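Adenosine kinase, putative (Trypanosoma brucei, PDB 3OTX) probably catalyses the magnesium-dependent transfer of phosphate from ATP to adenosine, giving AMP and ADP in purine salvage. Local coordinates at residues Q75-A80 and H325-E330; T282-Q287 and D316-C321. The protein carries 1 engineered substitution. All blocks are in the same frame, centred on the assembly; numbering follows the deposited sequence.

In the fold
Both contacts use helix 317-332: contact 2 takes its N-cap and first turn (316-321), contact 1 residues 325-330, and their centres are 14 Å apart. Along the chain the order is 75-80, 282-287, 316-321, 325-330, so contact 2 falls wholly within the sequence span of contact 1. Contact 1 joins the helix to segment 75-80 on helix 66-76, contact 2 to strand 279-283 at the edge of the ten-stranded sheet. They meet directly, Gln329 NE2 lying 2.9 Å from Pro286 O, a probable hydrogen bond. Both touch the inhibitor AP5, through His325, Ala328 and Gln329 in contact 1 and Val285 in contact 2, so together they line part of the nucleotide pocket.

Contact 1: Q75-A80 and H325-E330; sequences QWMQQA and HYTAQE. With AP5 (bis(adenosine)-5'-pentaphosphate), chain C.
Met77 and Thr327 mark the closest backbone approach, their CA atoms 8.5 Å apart; segment 75-80, which carries the last part of helix 66-76, meets helix 317-332 through side chains, and no hydrogen bond links the two. Thr327 CG2 sits 3.7 Å from Met77 SD and also lies at the edge of the Trp76 indole, near its plane. Met77 chi2 (-62°) folds SD back beside the Tyr326 ring: SD is 5.2 Å from the ring centroid and 79° off the normal, a Met-aromatic contact at the edge. The Trp76 and Tyr326 side chains run roughly perpendicular to one another, Trp76 CZ3 lying 4.0 Å from Tyr326 CE2 and Trp76 CH2 3.7 Å from Tyr326 OH. That hydroxyl has its polar partner in the backbone N of Ser344. Glu330 CG covers one face of the phenol, offset toward the rim. On segment 75-80, Gln79 NE2 donates to Trp76 O at 3.1 Å, on a lone pair in the carbonyl plane.

Three residues of the same helical turns serve the ligand. Gln329 NE2 donates to AP5 N3A (3.2 Å, 165°), a nearly straight bond to the adenine, while Ala328 CB is 3.1 Å from AP5 O4F and His325 packs against the ribose oxygens. Around the contact, Pro343 packs on Met77, Phe345 stacks its ring on that of Tyr326, and Arg334 makes a cation-pi contact with Trp76. Thr327 OG1 bonds to Ala302 O of helix 300-311, and His325 NE2 to Thr272 OG1 of strand 270-276.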
ATOM      1  N   GLN A  75      10.609  -3.666   6.509  1.00 14.63           N
ATOM      2  CA  GLN A  75      12.043  -3.969   6.647  1.00 15.14           C
ATOM      3  C   GLN A  75      12.642  -3.249   7.863  1.00 17.24           C
ATOM      4  O   GLN A  75      13.504  -3.777   8.562  1.00 18.25           O
ATOM      5  CB  GLN A  75      12.761  -3.591   5.332  1.00 15.95           C
ATOM      6  CG  GLN A  75      14.235  -4.067   5.220  1.00 22.47           C
ATOM      7  CD  GLN A  75      14.359  -5.578   5.147  1.00 24.21           C
ATOM      8  OE1 GLN A  75      13.793  -6.247   4.247  1.00 26.51           O
ATOM      9  NE2 GLN A  75      14.989  -6.142   6.176  1.00 26.50           N
ATOM     10  N   TRP A  76      12.192  -2.018   8.115  1.00 14.73           N
ATOM     11  CA  TRP A  76      12.670  -1.220   9.252  1.00 16.02           C
ATOM     12  C   TRP A  76      12.405  -1.949  10.568  1.00 15.86           C
ATOM     13  O   TRP A  76      13.149  -1.813  11.538  1.00 18.65           O
ATOM     14  CB  TRP A  76      11.963   0.156   9.282  1.00 17.18           C
ATOM     15  CG  TRP A  76      12.291   1.048  10.448  1.00 17.13           C
ATOM     16  CD1 TRP A  76      13.460   1.687  10.680  1.00 20.28           C
ATOM     17  CD2 TRP A  76      11.397   1.449  11.492  1.00 20.48           C
ATOM     18  NE1 TRP A  76      13.383   2.436  11.838  1.00 23.79           N
ATOM     19  CE2 TRP A  76      12.114   2.305  12.349  1.00 19.42           C
ATOM     20  CE3 TRP A  76      10.057   1.158  11.781  1.00 22.25           C
ATOM     21  CZ2 TRP A  76      11.542   2.866  13.497  1.00 24.36           C
ATOM     22  CZ3 TRP A  76       9.486   1.717  12.923  1.00 25.16           C
ATOM     23  CH2 TRP A  76      10.221   2.568  13.753  1.00 24.31           C
ATOM     24  N   MET A  77      11.325  -2.720  10.585  1.00 15.63           N
ATOM     25  CA  MET A  77      10.970  -3.488  11.785  1.00 16.57           C
ATOM     26  C   MET A  77      11.714  -4.806  11.914  1.00 18.91           C
ATOM     27  O   MET A  77      11.566  -5.491  12.934  1.00 22.29           O
ATOM     28  CB  MET A  77       9.484  -3.804  11.773  1.00 16.64           C
ATOM     29  CG  MET A  77       8.577  -2.625  12.069  1.00 19.81           C
ATOM     30  SD  MET A  77       8.791  -1.909  13.702  1.00 19.78           S
ATOM     31  CE  MET A  77       8.098  -3.204  14.753  1.00 21.43           C
ATOM     32  N   GLN A  78      12.461  -5.190  10.879  1.00 19.63           N
ATOM     33  CA  GLN A  78      13.205  -6.447  10.883  1.00 19.17           C
ATOM     34  C   GLN A  78      14.658  -6.191  10.442  1.00 19.37           C
ATOM     35  O   GLN A  78      15.119  -6.741   9.460  1.00 18.64           O
ATOM     36  CB  GLN A  78      12.515  -7.471   9.961  1.00 20.13           C
ATOM     37  CG  GLN A  78      11.116  -7.945  10.451  1.00 21.18           C
ATOM     38  CD  GLN A  78      11.166  -8.746  11.745  1.00 24.28           C
ATOM     39  OE1 GLN A  78      12.224  -9.161  12.177  1.00 24.68           O
ATOM     40  NE2 GLN A  78      10.008  -8.935  12.384  1.00 27.45           N
ATOM     41  N   GLN A  79      15.369  -5.305  11.132  1.00 23.91           N
ATOM     42  CA  GLN A  79      16.658  -4.863  10.611  1.00 25.73           C
ATOM     43  C   GLN A  79      17.764  -5.926  10.704  1.00 25.38           C
ATOM     44  O   GLN A  79      18.789  -5.788  10.062  1.00 28.10           O
ATOM     45  CB  GLN A  79      17.090  -3.531  11.215  1.00 27.96           C
ATOM     46  CG  GLN A  79      16.299  -2.334  10.687  1.00 29.87           C
ATOM     47  CD  GLN A  79      16.740  -1.070  11.351  1.00 34.38           C
ATOM     48  OE1 GLN A  79      17.932  -0.864  11.552  1.00 36.23           O
ATOM     49  NE2 GLN A  79      15.789  -0.203  11.699  1.00 27.33           N
ATOM     50  N   ALA A  80      17.529  -6.997  11.447  1.00 24.23           N
ATOM     51  CA  ALA A  80      18.490  -8.104  11.446  1.00 21.39           C
ATOM     52  C   ALA A  80      18.442  -8.930  10.138  1.00 22.31           C
ATOM     53  O   ALA A  80      19.301  -9.813   9.911  1.00 27.09           O
ATOM     54  CB  ALA A  80      18.336  -8.998  12.693  1.00 24.02           C
ATOM     55  N   HIS A 325      -0.326  -0.316  14.420  1.00 14.71           N
ATOM     56  CA  HIS A 325      -0.594   0.962  15.103  1.00 12.97           C
ATOM     57  C   HIS A 325       0.707   1.625  15.524  1.00 16.80           C
ATOM     58  O   HIS A 325       0.854   2.839  15.411  1.00 15.93           O
ATOM     59  CB  HIS A 325      -1.469   0.785  16.339  1.00 13.57           C
ATOM     60  CG  HIS A 325      -2.835   0.281  16.042  1.00 14.68           C
ATOM     61  ND1 HIS A 325      -3.627  -0.275  17.024  1.00 16.80           N
ATOM     62  CD2 HIS A 325      -3.558   0.245  14.894  1.00 15.79           C
ATOM     63  CE1 HIS A 325      -4.782  -0.641  16.489  1.00 15.88           C
ATOM     64  NE2 HIS A 325      -4.765  -0.330  15.202  1.00 15.02           N
ATOM     65  N   TYR A 326       1.651   0.822  16.007  1.00 16.15           N
ATOM     66  CA  TYR A 326       2.924   1.364  16.425  1.00 18.06           C
ATOM     67  C   TYR A 326       3.638   2.066  15.236  1.00 17.45           C
ATOM     68  O   TYR A 326       4.071   3.225  15.342  1.00 17.89           O
ATOM     69  CB  TYR A 326       3.812   0.250  17.024  1.00 18.25           C
ATOM     70  CG  TYR A 326       5.220   0.738  17.137  1.00 17.95           C
ATOM     71  CD1 TYR A 326       5.601   1.637  18.137  1.00 21.28           C
ATOM     72  CD2 TYR A 326       6.155   0.361  16.191  1.00 18.11           C
ATOM     73  CE1 TYR A 326       6.921   2.126  18.211  1.00 25.12           C
ATOM     74  CE2 TYR A 326       7.462   0.853  16.234  1.00 23.41           C
ATOM     75  CZ  TYR A 326       7.826   1.726  17.242  1.00 24.56           C
ATOM     76  OH  TYR A 326       9.121   2.183  17.260  1.00 29.29           O
ATOM     77  N   THR A 327       3.787   1.343  14.137  1.00 15.89           N
ATOM     78  CA  THR A 327       4.481   1.885  12.988  1.00 15.59           C
ATOM     79  C   THR A 327       3.753   3.093  12.401  1.00 17.93           C
ATOM     80  O   THR A 327       4.393   4.087  12.060  1.00 16.99           O
ATOM     81  CB  THR A 327       4.787   0.823  11.908  1.00 14.66           C
ATOM     82  OG1 THR A 327       3.618   0.094  11.597  1.00 14.69           O
ATOM     83  CG2 THR A 327       5.835  -0.175  12.426  1.00 16.47           C
ATOM     84  N   ALA A 328       2.428   3.022  12.320  1.00 17.39           N
ATOM     85  CA  ALA A 328       1.657   4.174  11.810  1.00 18.60           C
ATOM     86  C   ALA A 328       1.860   5.401  12.699  1.00 17.42           C
ATOM     87  O   ALA A 328       2.102   6.516  12.200  1.00 20.00           O
ATOM     88  CB  ALA A 328       0.175   3.818  11.698  1.00 16.29           C
ATOM     89  N   GLN A 329       1.815   5.187  14.015  1.00 16.86           N
ATOM     90  CA  GLN A 329       2.008   6.272  14.941  1.00 18.56           C
ATOM     91  C   GLN A 329       3.420   6.851  14.871  1.00 20.94           C
ATOM     92  O   GLN A 329       3.601   8.050  15.032  1.00 23.21           O
ATOM     93  CB  GLN A 329       1.582   5.881  16.349  1.00 19.68           C
ATOM     94  CG  GLN A 329       0.051   5.837  16.411  1.00 18.25           C
ATOM     95  CD  GLN A 329      -0.524   5.704  17.798  1.00 23.05           C
ATOM     96  OE1 GLN A 329       0.159   5.311  18.742  1.00 25.50           O
ATOM     97  NE2 GLN A 329      -1.791   6.039  17.933  1.00 21.85           N
ATOM     98  N   GLU A 330       4.401   6.009  14.578  1.00 19.38           N
ATOM     99  CA  GLU A 330       5.772   6.534  14.427  1.00 21.05           C
ATOM    100  C   GLU A 330       5.880   7.421  13.185  1.00 19.79           C
ATOM    101  O   GLU A 330       6.427   8.535  13.249  1.00 21.44           O
ATOM    102  CB  GLU A 330       6.802   5.399  14.359  1.00 21.52           C
ATOM    103  CG  GLU A 330       7.079   4.702  15.677  1.00 31.33           C
ATOM    104  CD  GLU A 330       7.628   5.613  16.765  1.00 40.31           C
ATOM    105  OE1 GLU A 330       8.542   6.414  16.476  1.00 35.94           O
ATOM    106  OE2 GLU A 330       7.136   5.518  17.915  1.00 40.59           O
TER
HETATM  107  PA  AP5 C 346      -5.844   5.572   9.016  1.00 14.08           P
HETATM  108  O1A AP5 C 346      -6.145   7.067   9.048  1.00 14.78           O
HETATM  109  O2A AP5 C 346      -7.067   4.690   9.169  1.00 15.80           O
HETATM  110  O3A AP5 C 346      -5.109   5.097   7.665  1.00 14.22           O
HETATM  111  PB  AP5 C 346      -5.390   5.634   6.169  1.00 14.59           P
HETATM  112  O1B AP5 C 346      -6.718   6.312   6.039  1.00 15.34           O
HETATM  113  O2B AP5 C 346      -5.104   4.495   5.253  1.00 16.02           O
HETATM  114  O3B AP5 C 346      -4.227   6.719   6.087  1.00 15.66           O
HETATM  115  PG  AP5 C 346      -3.977   7.982   5.151  1.00 20.12           P
HETATM  116  O1G AP5 C 346      -3.092   8.916   5.917  1.00 28.34           O
HETATM  117  O2G AP5 C 346      -5.226   8.734   4.750  1.00 21.35           O
HETATM  118  O3G AP5 C 346      -3.169   7.308   4.010  1.00 19.99           O
HETATM  119  PD  AP5 C 346      -2.542   7.934   2.657  1.00 19.89           P
HETATM  120  O1D AP5 C 346      -2.793   9.422   2.491  1.00 21.05           O
HETATM  121  O2D AP5 C 346      -2.978   7.004   1.560  1.00 20.75           O
HETATM  122  O3D AP5 C 346      -0.969   7.791   2.970  1.00 16.42           O
HETATM  123  PE  AP5 C 346      -0.061   6.487   2.689  1.00 18.91           P
HETATM  124  O1E AP5 C 346      -0.840   5.248   3.030  1.00 20.09           O
HETATM  125  O2E AP5 C 346       1.299   6.679   3.357  1.00 21.15           O
HETATM  126  O5F AP5 C 346      -4.714   5.288  10.118  1.00 13.22           O
HETATM  127  C5F AP5 C 346      -4.091   4.007  10.214  1.00 13.47           C
HETATM  128  C4F AP5 C 346      -3.536   3.837  11.607  1.00 11.80           C
HETATM  129  O4F AP5 C 346      -2.670   4.935  11.926  1.00 15.07           O
HETATM  130  C3F AP5 C 346      -4.579   3.886  12.720  1.00 14.08           C
HETATM  131  O3F AP5 C 346      -5.114   2.602  12.927  1.00 15.69           O
HETATM  132  C2F AP5 C 346      -3.816   4.446  13.886  1.00 17.57           C
HETATM  133  O2F AP5 C 346      -3.070   3.426  14.501  1.00 17.61           O
HETATM  134  C1F AP5 C 346      -2.825   5.399  13.211  1.00 14.42           C
HETATM  135  N9A AP5 C 346      -3.317   6.803  13.119  1.00 15.43           N
HETATM  136  C8A AP5 C 346      -3.729   7.472  11.963  1.00 13.65           C
HETATM  137  N7A AP5 C 346      -4.077   8.739  12.321  1.00 16.39           N
HETATM  138  C5A AP5 C 346      -3.881   8.885  13.652  1.00 16.49           C
HETATM  139  C6A AP5 C 346      -4.022   9.943  14.524  1.00 22.18           C
HETATM  140  N6A AP5 C 346      -4.337  11.169  14.100  1.00 26.43           N
HETATM  141  N1A AP5 C 346      -3.711   9.756  15.849  1.00 25.29           N
HETATM  142  C2A AP5 C 346      -3.238   8.545  16.329  1.00 25.08           C
HETATM  143  N3A AP5 C 346      -3.089   7.498  15.444  1.00 18.78           N
HETATM  144  C4A AP5 C 346      -3.379   7.668  14.139  1.00 17.69           C
HETATM  145  O5J AP5 C 346       0.127   6.499   1.076  1.00 19.13           O
HETATM  146  C5J AP5 C 346       0.785   7.590   0.454  1.00 17.96           C
HETATM  147  C4J AP5 C 346       1.493   6.982  -0.745  1.00 11.65           C
HETATM  148  O4J AP5 C 346       0.546   6.616  -1.762  1.00 15.56           O
HETATM  149  C3J AP5 C 346       2.422   7.960  -1.473  1.00 12.83           C
HETATM  150  O3J AP5 C 346       3.765   7.616  -1.131  1.00 14.33           O
HETATM  151  C2J AP5 C 346       2.102   7.768  -2.964  1.00 14.02           C
HETATM  152  O2J AP5 C 346       3.258   7.615  -3.780  1.00 14.13           O
HETATM  153  C1J AP5 C 346       1.286   6.499  -2.950  1.00 14.74           C
HETATM  154  N9B AP5 C 346       0.399   6.355  -4.114  1.00 10.32           N
HETATM  155  C8B AP5 C 346      -0.576   7.243  -4.479  1.00 11.93           C
HETATM  156  N7B AP5 C 346      -1.132   6.770  -5.624  1.00 14.87           N
HETATM  157  C5B AP5 C 346      -0.515   5.597  -5.970  1.00  9.35           C
HETATM  158  C6B AP5 C 346      -0.696   4.700  -7.029  1.00 10.20           C
HETATM  159  N6B AP5 C 346      -1.552   4.904  -8.044  1.00 11.62           N
HETATM  160  N1B AP5 C 346       0.153   3.628  -7.059  1.00 11.27           N
HETATM  161  C2B AP5 C 346       1.071   3.335  -6.078  1.00 11.88           C
HETATM  162  N3B AP5 C 346       1.280   4.242  -5.059  1.00 11.58           N
HETATM  163  C4B AP5 C 346       0.459   5.333  -5.005  1.00  9.40           C

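Contact 2: T282-Q287 and D316-C321; sequences TVPVPQ and DLRRCC. With AP5 (bis(adenosine)-5'-pentaphosphate), chain C.
Apolar contact is centred on Val283; the CA atoms of Val283 and Arg318, 6.8 Å apart, are the closest backbone pair. Both methyls, Val283 CG1 and CG2, stand 4.0 Å from Cys321 CB, and Val283 CG2 in addition meets Arg318 CG at 3.7 Å. The Val283 and Arg318 side chains run antiparallel past one another.

In this PfkB-family, ribokinase-like kinase, strand 279-283 is the outermost strand at one end of the ten-stranded sheet, and the contact packs its last residues against the start of helix 317-332. Cys321 also touches Val264 and Thr272 on the two preceding strands, so the helix packs on this end of the sheet.

The guanidinium and the helix start supply the polar part. With CG anti to the backbone N (chi1 -164°) and the chain extended as far as NE, Arg318 spans from the helix to the strand. There its guanidinium has Val283 CA over one face, offset toward the rim, and Pro284 CD is 3.5 Å from Arg318 NH2. Thr282 O lies 2.9 Å from Arg318 NH1 and 3.0 Å from Arg318 NH2. Arg318 NH1 forms a salt bridge with Glu281 OE1. Asp316 is the N-cap: Asp316 OD2 accepts from Arg319 N (2.9 Å, 161°), met nearly along the C-O axis.

Ligand contact falls to Val285, just past the strand, where Val285 CG1 is 3.6 Å from AP5 O2F on the ribose.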
ATOM      1  N   THR A 282     -12.475  -5.443  17.897  1.00 23.88           N
ATOM      2  CA  THR A 282     -11.862  -4.147  17.669  1.00 24.27           C
ATOM      3  C   THR A 282     -10.558  -4.086  18.450  1.00 24.13           C
ATOM      4  O   THR A 282     -10.450  -4.610  19.563  1.00 25.87           O
ATOM      5  CB  THR A 282     -12.798  -2.978  18.054  1.00 25.12           C
ATOM      6  OG1 THR A 282     -13.289  -3.170  19.374  1.00 25.33           O
ATOM      7  CG2 THR A 282     -13.998  -2.897  17.101  1.00 25.91           C
ATOM      8  N   VAL A 283      -9.563  -3.459  17.829  1.00 19.76           N
ATOM      9  CA  VAL A 283      -8.264  -3.278  18.437  1.00 19.44           C
ATOM     10  C   VAL A 283      -8.030  -1.781  18.676  1.00 19.99           C
ATOM     11  O   VAL A 283      -7.877  -1.017  17.712  1.00 18.13           O
ATOM     12  CB  VAL A 283      -7.161  -3.806  17.501  1.00 21.29           C
ATOM     13  CG1 VAL A 283      -5.802  -3.730  18.160  1.00 24.43           C
ATOM     14  CG2 VAL A 283      -7.469  -5.237  17.047  1.00 21.64           C
ATOM     15  N   PRO A 284      -7.971  -1.356  19.948  1.00 17.22           N
ATOM     16  CA  PRO A 284      -7.849   0.086  20.238  1.00 15.40           C
ATOM     17  C   PRO A 284      -6.560   0.680  19.724  1.00 19.93           C
ATOM     18  O   PRO A 284      -5.513   0.019  19.685  1.00 20.39           O
ATOM     19  CB  PRO A 284      -7.883   0.163  21.756  1.00 17.06           C
ATOM     20  CG  PRO A 284      -8.506  -1.105  22.210  1.00 23.59           C
ATOM     21  CD  PRO A 284      -8.276  -2.139  21.164  1.00 17.10           C
ATOM     22  N   VAL A 285      -6.653   1.928  19.310  1.00 18.79           N
ATOM     23  CA  VAL A 285      -5.474   2.668  18.878  1.00 16.70           C
ATOM     24  C   VAL A 285      -4.983   3.455  20.103  1.00 18.85           C
ATOM     25  O   VAL A 285      -5.766   4.194  20.732  1.00 20.11           O
ATOM     26  CB  VAL A 285      -5.840   3.627  17.727  1.00 16.80           C
ATOM     27  CG1 VAL A 285      -4.720   4.642  17.487  1.00 17.92           C
ATOM     28  CG2 VAL A 285      -6.139   2.852  16.473  1.00 15.96           C
ATOM     29  N   PRO A 286      -3.688   3.312  20.462  1.00 20.99           N
ATOM     30  CA  PRO A 286      -3.192   4.023  21.644  1.00 22.51           C
ATOM     31  C   PRO A 286      -3.353   5.547  21.524  1.00 21.25           C
ATOM     32  O   PRO A 286      -3.156   6.108  20.451  1.00 20.17           O
ATOM     33  CB  PRO A 286      -1.706   3.622  21.707  1.00 22.52           C
ATOM     34  CG  PRO A 286      -1.617   2.374  20.932  1.00 22.27           C
ATOM     35  CD  PRO A 286      -2.637   2.510  19.822  1.00 20.29           C
ATOM     36  N   GLN A 287      -3.747   6.187  22.609  1.00 24.35           N
ATOM     37  CA  GLN A 287      -3.905   7.636  22.646  1.00 26.01           C
ATOM     38  C   GLN A 287      -2.613   8.313  22.204  1.00 29.32           C
ATOM     39  O   GLN A 287      -1.515   7.884  22.594  1.00 31.89           O
ATOM     40  CB  GLN A 287      -4.268   8.063  24.068  1.00 30.88           C
ATOM     41  CG  GLN A 287      -4.722   9.501  24.208  1.00 42.65           C
ATOM     42  CD  GLN A 287      -3.562  10.482  24.285  1.00 50.15           C
ATOM     43  OE1 GLN A 287      -3.683  11.630  23.854  1.00 56.52           O
ATOM     44  NE2 GLN A 287      -2.428  10.031  24.823  1.00 44.87           N
ATOM     45  N   ASP A 316      -0.106 -13.389  16.464  1.00 22.47           N
ATOM     46  CA  ASP A 316      -1.545 -13.417  16.220  1.00 23.15           C
ATOM     47  C   ASP A 316      -2.061 -12.133  15.585  1.00 22.90           C
ATOM     48  O   ASP A 316      -1.361 -11.102  15.597  1.00 20.44           O
ATOM     49  CB  ASP A 316      -2.366 -13.864  17.443  1.00 24.92           C
ATOM     50  CG  ASP A 316      -2.533 -12.795  18.531  1.00 25.48           C
ATOM     51  OD1 ASP A 316      -2.885 -13.218  19.648  1.00 31.98           O
ATOM     52  OD2 ASP A 316      -2.402 -11.579  18.344  1.00 30.81           O
ATOM     53  N   LEU A 317      -3.256 -12.216  15.006  1.00 22.64           N
ATOM     54  CA  LEU A 317      -3.801 -11.121  14.196  1.00 21.29           C
ATOM     55  C   LEU A 317      -3.939  -9.830  14.977  1.00 21.12           C
ATOM     56  O   LEU A 317      -3.658  -8.769  14.449  1.00 18.79           O
ATOM     57  CB  LEU A 317      -5.132 -11.494  13.561  1.00 22.43           C
ATOM     58  CG  LEU A 317      -5.046 -12.507  12.414  1.00 19.35           C
ATOM     59  CD1 LEU A 317      -6.436 -13.038  12.110  1.00 20.47           C
ATOM     60  CD2 LEU A 317      -4.381 -11.946  11.151  1.00 20.09           C
ATOM     61  N   ARG A 318      -4.378  -9.925  16.230  1.00 21.51           N
ATOM     62  CA  ARG A 318      -4.516  -8.729  17.032  1.00 19.97           C
ATOM     63  C   ARG A 318      -3.164  -8.033  17.279  1.00 21.63           C
ATOM     64  O   ARG A 318      -3.063  -6.787  17.228  1.00 21.57           O
ATOM     65  CB  ARG A 318      -5.214  -9.068  18.338  1.00 22.64           C
ATOM     66  CG  ARG A 318      -5.729  -7.884  19.034  1.00 26.15           C
ATOM     67  CD  ARG A 318      -6.707  -8.342  20.113  1.00 32.34           C
ATOM     68  NE  ARG A 318      -7.096  -7.183  20.890  1.00 40.45           N
ATOM     69  CZ  ARG A 318      -8.314  -6.664  20.894  1.00 39.37           C
ATOM     70  NH1 ARG A 318      -9.282  -7.236  20.186  1.00 33.23           N
ATOM     71  NH2 ARG A 318      -8.568  -5.604  21.652  1.00 43.43           N
ATOM     72  N   ARG A 319      -2.123  -8.832  17.520  1.00 19.59           N
ATOM     73  CA  ARG A 319      -0.759  -8.315  17.665  1.00 20.96           C
ATOM     74  C   ARG A 319      -0.229  -7.674  16.376  1.00 19.37           C
ATOM     75  O   ARG A 319       0.539  -6.725  16.450  1.00 21.64           O
ATOM     76  CB  ARG A 319       0.205  -9.421  18.145  1.00 23.86           C
ATOM     77  CG  ARG A 319       1.640  -8.952  18.461  1.00 29.66           C
ATOM     78  CD  ARG A 319       1.608  -7.805  19.462  1.00 23.92           C
ATOM     79  NE  ARG A 319       2.922  -7.285  19.817  1.00 26.33           N
ATOM     80  CZ  ARG A 319       3.133  -6.209  20.584  1.00 30.37           C
ATOM     81  NH1 ARG A 319       2.111  -5.531  21.086  1.00 29.86           N
ATOM     82  NH2 ARG A 319       4.371  -5.811  20.860  1.00 31.26           N
ATOM     83  N   CYS A 320      -0.615  -8.224  15.233  1.00 18.86           N
ATOM     84  CA  CYS A 320      -0.242  -7.667  13.931  1.00 14.14           C
ATOM     85  C   CYS A 320      -0.842  -6.261  13.831  1.00 17.94           C
ATOM     86  O   CYS A 320      -0.175  -5.300  13.420  1.00 16.30           O
ATOM     87  CB  CYS A 320      -0.739  -8.577  12.799  1.00 15.61           C
ATOM     88  SG  CYS A 320       0.184 -10.146  12.714  1.00 19.64           S
ATOM     89  N   CYS A 321      -2.096  -6.139  14.261  1.00 16.46           N
ATOM     90  CA  CYS A 321      -2.763  -4.819  14.330  1.00 16.80           C
ATOM     91  C   CYS A 321      -2.078  -3.841  15.295  1.00 16.78           C
ATOM     92  O   CYS A 321      -1.839  -2.677  14.952  1.00 16.83           O
ATOM     93  CB  CYS A 321      -4.265  -4.960  14.663  1.00 17.44           C
ATOM     94  SG  CYS A 321      -5.240  -5.778  13.408  1.00 19.12           S
TER
HETATM   95  PA  AP5 C 346      -5.844   5.572   9.016  1.00 14.08           P
HETATM   96  O1A AP5 C 346      -6.145   7.067   9.048  1.00 14.78           O
HETATM   97  O2A AP5 C 346      -7.067   4.690   9.169  1.00 15.80           O
HETATM   98  O3A AP5 C 346      -5.109   5.097   7.665  1.00 14.22           O
HETATM   99  PB  AP5 C 346      -5.390   5.634   6.169  1.00 14.59           P
HETATM  100  O1B AP5 C 346      -6.718   6.312   6.039  1.00 15.34           O
HETATM  101  O2B AP5 C 346      -5.104   4.495   5.253  1.00 16.02           O
HETATM  102  O3B AP5 C 346      -4.227   6.719   6.087  1.00 15.66           O
HETATM  103  PG  AP5 C 346      -3.977   7.982   5.151  1.00 20.12           P
HETATM  104  O1G AP5 C 346      -3.092   8.916   5.917  1.00 28.34           O
HETATM  105  O2G AP5 C 346      -5.226   8.734   4.750  1.00 21.35           O
HETATM  106  O3G AP5 C 346      -3.169   7.308   4.010  1.00 19.99           O
HETATM  107  PD  AP5 C 346      -2.542   7.934   2.657  1.00 19.89           P
HETATM  108  O1D AP5 C 346      -2.793   9.422   2.491  1.00 21.05           O
HETATM  109  O2D AP5 C 346      -2.978   7.004   1.560  1.00 20.75           O
HETATM  110  O3D AP5 C 346      -0.969   7.791   2.970  1.00 16.42           O
HETATM  111  PE  AP5 C 346      -0.061   6.487   2.689  1.00 18.91           P
HETATM  112  O1E AP5 C 346      -0.840   5.248   3.030  1.00 20.09           O
HETATM  113  O2E AP5 C 346       1.299   6.679   3.357  1.00 21.15           O
HETATM  114  O5F AP5 C 346      -4.714   5.288  10.118  1.00 13.22           O
HETATM  115  C5F AP5 C 346      -4.091   4.007  10.214  1.00 13.47           C
HETATM  116  C4F AP5 C 346      -3.536   3.837  11.607  1.00 11.80           C
HETATM  117  O4F AP5 C 346      -2.670   4.935  11.926  1.00 15.07           O
HETATM  118  C3F AP5 C 346      -4.579   3.886  12.720  1.00 14.08           C
HETATM  119  O3F AP5 C 346      -5.114   2.602  12.927  1.00 15.69           O
HETATM  120  C2F AP5 C 346      -3.816   4.446  13.886  1.00 17.57           C
HETATM  121  O2F AP5 C 346      -3.070   3.426  14.501  1.00 17.61           O
HETATM  122  C1F AP5 C 346      -2.825   5.399  13.211  1.00 14.42           C
HETATM  123  N9A AP5 C 346      -3.317   6.803  13.119  1.00 15.43           N
HETATM  124  C8A AP5 C 346      -3.729   7.472  11.963  1.00 13.65           C
HETATM  125  N7A AP5 C 346      -4.077   8.739  12.321  1.00 16.39           N
HETATM  126  C5A AP5 C 346      -3.881   8.885  13.652  1.00 16.49           C
HETATM  127  C6A AP5 C 346      -4.022   9.943  14.524  1.00 22.18           C
HETATM  128  N6A AP5 C 346      -4.337  11.169  14.100  1.00 26.43           N
HETATM  129  N1A AP5 C 346      -3.711   9.756  15.849  1.00 25.29           N
HETATM  130  C2A AP5 C 346      -3.238   8.545  16.329  1.00 25.08           C
HETATM  131  N3A AP5 C 346      -3.089   7.498  15.444  1.00 18.78           N
HETATM  132  C4A AP5 C 346      -3.379   7.668  14.139  1.00 17.69           C
HETATM  133  O5J AP5 C 346       0.127   6.499   1.076  1.00 19.13           O
HETATM  134  C5J AP5 C 346       0.785   7.590   0.454  1.00 17.96           C
HETATM  135  C4J AP5 C 346       1.493   6.982  -0.745  1.00 11.65           C
HETATM  136  O4J AP5 C 346       0.546   6.616  -1.762  1.00 15.56           O
HETATM  137  C3J AP5 C 346       2.422   7.960  -1.473  1.00 12.83           C
HETATM  138  O3J AP5 C 346       3.765   7.616  -1.131  1.00 14.33           O
HETATM  139  C2J AP5 C 346       2.102   7.768  -2.964  1.00 14.02           C
HETATM  140  O2J AP5 C 346       3.258   7.615  -3.780  1.00 14.13           O
HETATM  141  C1J AP5 C 346       1.286   6.499  -2.950  1.00 14.74           C
HETATM  142  N9B AP5 C 346       0.399   6.355  -4.114  1.00 10.32           N
HETATM  143  C8B AP5 C 346      -0.576   7.243  -4.479  1.00 11.93           C
HETATM  144  N7B AP5 C 346      -1.132   6.770  -5.624  1.00 14.87           N
HETATM  145  C5B AP5 C 346      -0.515   5.597  -5.970  1.00  9.35           C
HETATM  146  C6B AP5 C 346      -0.696   4.700  -7.029  1.00 10.20           C
HETATM  147  N6B AP5 C 346      -1.552   4.904  -8.044  1.00 11.62           N
HETATM  148  N1B AP5 C 346       0.153   3.628  -7.059  1.00 11.27           N
HETATM  149  C2B AP5 C 346       1.071   3.335  -6.078  1.00 11.88           C
HETATM  150  N3B AP5 C 346       1.280   4.242  -5.059  1.00 11.58           N
HETATM  151  C4B AP5 C 346       0.459   5.333  -5.005  1.00  9.40           C